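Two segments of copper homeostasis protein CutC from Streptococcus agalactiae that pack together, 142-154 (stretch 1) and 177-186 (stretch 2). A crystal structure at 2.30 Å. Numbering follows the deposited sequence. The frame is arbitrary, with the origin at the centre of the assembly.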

# COMPACT_ATOMS: atom_id res chain seq x y z
N LEU A 142 0.41 -20.08 -19.32
CA LEU A 142 -0.35 -18.85 -19.11
C LEU A 142 -1.48 -18.75 -20.13
O LEU A 142 -2.56 -18.26 -19.82
CB LEU A 142 0.55 -17.63 -19.20
CG LEU A 142 1.54 -17.46 -18.05
CD1 LEU A 142 2.38 -16.22 -18.29
CD2 LEU A 142 0.79 -17.37 -16.72
N VAL A 143 -1.22 -19.22 -21.35
CA VAL A 143 -2.23 -19.21 -22.40
C VAL A 143 -3.36 -20.17 -21.99
O VAL A 143 -4.54 -19.85 -22.14
CB VAL A 143 -1.64 -19.68 -23.75
CG1 VAL A 143 -2.77 -19.87 -24.78
CG2 VAL A 143 -0.64 -18.65 -24.27
N ALA A 144 -2.97 -21.33 -21.46
CA ALA A 144 -3.95 -22.33 -21.03
C ALA A 144 -4.77 -21.83 -19.85
O ALA A 144 -5.94 -22.19 -19.70
CB ALA A 144 -3.24 -23.63 -20.67
N LEU A 145 -4.16 -21.00 -19.01
CA LEU A 145 -4.83 -20.44 -17.84
C LEU A 145 -5.73 -19.27 -18.22
O LEU A 145 -6.39 -18.69 -17.37
CB LEU A 145 -3.80 -19.99 -16.82
CG LEU A 145 -3.05 -21.14 -16.15
CD1 LEU A 145 -1.90 -20.60 -15.32
CD2 LEU A 145 -4.01 -21.93 -15.28
N GLY A 146 -5.74 -18.91 -19.50
CA GLY A 146 -6.58 -17.82 -19.96
C GLY A 146 -6.08 -16.41 -19.70
O GLY A 146 -6.89 -15.49 -19.60
N PHE A 147 -4.76 -16.25 -19.58
CA PHE A 147 -4.16 -14.94 -19.34
C PHE A 147 -4.12 -14.11 -20.62
O PHE A 147 -3.94 -14.65 -21.70
CB PHE A 147 -2.74 -15.11 -18.79
CG PHE A 147 -2.67 -15.16 -17.30
CD1 PHE A 147 -2.27 -14.04 -16.57
CD2 PHE A 147 -3.03 -16.32 -16.61
CE1 PHE A 147 -2.23 -14.07 -15.18
CE2 PHE A 147 -2.98 -16.36 -15.21
CZ PHE A 147 -2.58 -15.22 -14.50
N THR A 148 -4.29 -12.79 -20.47
CA THR A 148 -4.30 -11.86 -21.60
C THR A 148 -2.92 -11.34 -22.00
O THR A 148 -2.62 -11.21 -23.18
CB THR A 148 -5.23 -10.66 -21.30
OG1 THR A 148 -6.55 -11.14 -21.01
CG2 THR A 148 -5.30 -9.71 -22.48
N ARG A 149 -2.09 -11.00 -21.02
CA ARG A 149 -0.75 -10.52 -21.33
C ARG A 149 0.25 -10.80 -20.23
O ARG A 149 -0.11 -11.17 -19.11
CB ARG A 149 -0.74 -9.03 -21.69
CG ARG A 149 -1.22 -8.12 -20.61
CD ARG A 149 -1.02 -6.64 -20.98
NE ARG A 149 -1.87 -5.84 -20.12
CZ ARG A 149 -3.19 -5.73 -20.29
NH1 ARG A 149 -3.77 -6.36 -21.31
NH2 ARG A 149 -3.92 -5.04 -19.43
N ILE A 150 1.52 -10.61 -20.58
CA ILE A 150 2.63 -10.84 -19.67
C ILE A 150 3.54 -9.62 -19.66
O ILE A 150 3.97 -9.14 -20.72
CB ILE A 150 3.48 -12.05 -20.13
CG1 ILE A 150 2.58 -13.26 -20.38
CG2 ILE A 150 4.53 -12.37 -19.08
CD1 ILE A 150 3.33 -14.48 -20.90
N LEU A 151 3.81 -9.13 -18.46
CA LEU A 151 4.70 -8.00 -18.25
C LEU A 151 6.03 -8.60 -17.83
O LEU A 151 6.11 -9.30 -16.82
CB LEU A 151 4.16 -7.09 -17.14
CG LEU A 151 5.15 -6.01 -16.68
CD1 LEU A 151 5.53 -5.14 -17.86
CD2 LEU A 151 4.52 -5.17 -15.58
N LEU A 152 7.07 -8.33 -18.61
CA LEU A 152 8.38 -8.89 -18.32
C LEU A 152 9.53 -7.95 -18.65
O LEU A 152 9.39 -7.01 -19.43
CB LEU A 152 8.55 -10.21 -19.07
CG LEU A 152 8.30 -10.24 -20.58
CD1 LEU A 152 9.52 -9.70 -21.32
CD2 LEU A 152 8.05 -11.68 -21.01
N HIS A 153 10.68 -8.21 -18.03
CA HIS A 153 11.87 -7.41 -18.21
C HIS A 153 12.85 -8.11 -19.14
O HIS A 153 13.66 -7.46 -19.80
CB HIS A 153 12.53 -7.15 -16.85
CG HIS A 153 13.80 -6.37 -16.93
ND1 HIS A 153 13.85 -5.05 -17.34
CD2 HIS A 153 15.08 -6.72 -16.66
CE1 HIS A 153 15.09 -4.63 -17.33
NE2 HIS A 153 15.87 -5.62 -16.92
N GLY A 154 12.80 -9.44 -19.18
CA GLY A 154 13.70 -10.19 -20.03
C GLY A 154 14.91 -10.74 -19.29
O GLY A 154 15.74 -11.43 -19.88
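Stretch 2, residues 177-186: NRIEIMVGGG

Stretch 2 lies alongside stretch 1 as a neighbouring parallel β-strand, residues 180–183 pairing with 149–152; the strand axes approach to 4.6 Å and cross at −23°. Before the strand, stretch 1 completes a helix. Leu142, in its last turn, places CB 4.2 Å from Ile179 CD1. Val143 points toward stretch 2, and its CG2 lies 4.0 Å from Ile179 CG2 and 4.0 Å from Arg178 CB, over one face of the Arg178 guanidinium. The helix closes in a Schellman motif at Gly146, which has positive phi, with two bonds back into the last turn. Ile179, in extended conformation just ahead of its strand, fills the space between helix end and strand, its CD1 3.8 Å from Phe147 CB.

The backbone ladder opens where Glu180 N donates to Thr148 O (3.1 Å). Arg149 pairs with Glu180: Arg149 CA lies 4.3 Å from Glu180 CA and Arg149 CB 3.6 Å from Glu180 CB, while Arg149 NE comes within 3.9 Å of CE of selenomethionine Met182. Ile150 then bonds to the residues flanking its partner Ile181, as parallel pairing requires: Ile150 N to Glu180 O and Met182 N to Ile150 O, both 2.8 Å. Ile150 CG1 also lies 3.7 Å from Ile179 CD1. Leu151, on the same sheet face as Arg149, Glu180 and Met182, places CD1 3.9 Å from Met182 CG. Leu152 repeats the pattern, its N 3.0 Å from Met182 O and its O 3.0 Å from Gly184 N; on the face shared with Ile150, its CD2 meets Ile181 CD1 at 4.2 Å.

At His153 the side chain takes over the pairing. His153 ND1 donates to Gly184 O (3.1 Å) and, weakly, to Gly185 O (2.8 Å). The two glycines leave room for different neighbours: an ideal CB on Gly184 would lie 2.6 Å from Leu151 CD1, and one on Gly185 would lie 2.7 Å from His153 ND1.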

# COMPACT_ATOMS: atom_id res chain seq x y z
N ASN A 177 1.18 -14.44 -31.01
CA ASN A 177 -0.10 -13.76 -30.85
C ASN A 177 -1.14 -14.45 -29.99
O ASN A 177 -2.30 -14.05 -29.98
CB ASN A 177 -0.69 -13.47 -32.23
CG ASN A 177 0.18 -12.53 -33.03
OD1 ASN A 177 0.42 -11.39 -32.63
ND2 ASN A 177 0.65 -13.00 -34.18
N ARG A 178 -0.74 -15.49 -29.26
CA ARG A 178 -1.68 -16.20 -28.39
C ARG A 178 -1.85 -15.42 -27.10
O ARG A 178 -2.82 -15.60 -26.36
CB ARG A 178 -1.18 -17.61 -28.08
CG ARG A 178 -1.17 -18.56 -29.27
CD ARG A 178 -0.58 -19.88 -28.85
NE ARG A 178 0.82 -19.71 -28.48
CZ ARG A 178 1.46 -20.45 -27.58
NH1 ARG A 178 2.74 -20.22 -27.32
NH2 ARG A 178 0.83 -21.41 -26.93
N ILE A 179 -0.89 -14.56 -26.82
CA ILE A 179 -0.92 -13.75 -25.63
C ILE A 179 0.02 -12.56 -25.83
O ILE A 179 1.08 -12.70 -26.43
CB ILE A 179 -0.48 -14.57 -24.40
CG1 ILE A 179 -0.65 -13.74 -23.13
CG2 ILE A 179 0.97 -15.02 -24.56
CD1 ILE A 179 -0.51 -14.55 -21.86
N GLU A 180 -0.39 -11.40 -25.33
CA GLU A 180 0.40 -10.18 -25.48
C GLU A 180 1.60 -10.08 -24.56
O GLU A 180 1.54 -10.44 -23.39
CB GLU A 180 -0.49 -8.94 -25.27
CG GLU A 180 -1.38 -8.57 -26.46
CD GLU A 180 -0.58 -8.17 -27.70
OE1 GLU A 180 -0.30 -9.05 -28.55
OE2 GLU A 180 -0.22 -6.97 -27.83
N ILE A 181 2.70 -9.56 -25.11
CA ILE A 181 3.92 -9.38 -24.34
C ILE A 181 4.13 -7.87 -24.12
O ILE A 181 4.09 -7.08 -25.07
CB ILE A 181 5.14 -9.93 -25.09
CG1 ILE A 181 5.01 -11.45 -25.25
CG2 ILE A 181 6.41 -9.55 -24.34
CD1 ILE A 181 5.12 -12.24 -23.96
N MSE A 182 4.36 -7.48 -22.88
CA MSE A 182 4.59 -6.08 -22.56
C MSE A 182 5.94 -5.92 -21.87
O MSE A 182 6.28 -6.70 -20.99
CB MSE A 182 3.45 -5.56 -21.66
CG MSE A 182 3.68 -4.15 -21.12
SE MSE A 182 2.09 -3.32 -20.37
CE MSE A 182 1.63 -4.61 -18.98
N VAL A 183 6.71 -4.92 -22.28
CA VAL A 183 8.01 -4.71 -21.65
C VAL A 183 7.92 -3.75 -20.47
O VAL A 183 7.16 -2.77 -20.51
CB VAL A 183 9.05 -4.17 -22.65
CG1 VAL A 183 9.41 -5.26 -23.64
CG2 VAL A 183 8.50 -2.95 -23.38
N GLY A 184 8.69 -4.06 -19.43
CA GLY A 184 8.73 -3.24 -18.24
C GLY A 184 10.09 -3.32 -17.58
O GLY A 184 10.93 -4.15 -17.97
N GLY A 185 10.32 -2.47 -16.58
CA GLY A 185 11.59 -2.45 -15.88
C GLY A 185 12.66 -1.69 -16.65
O GLY A 185 13.33 -2.27 -17.50
N GLY A 186 12.82 -0.41 -16.37
CA GLY A 186 13.82 0.38 -17.07
C GLY A 186 13.33 0.86 -18.42
O GLY A 186 14.13 1.30 -19.26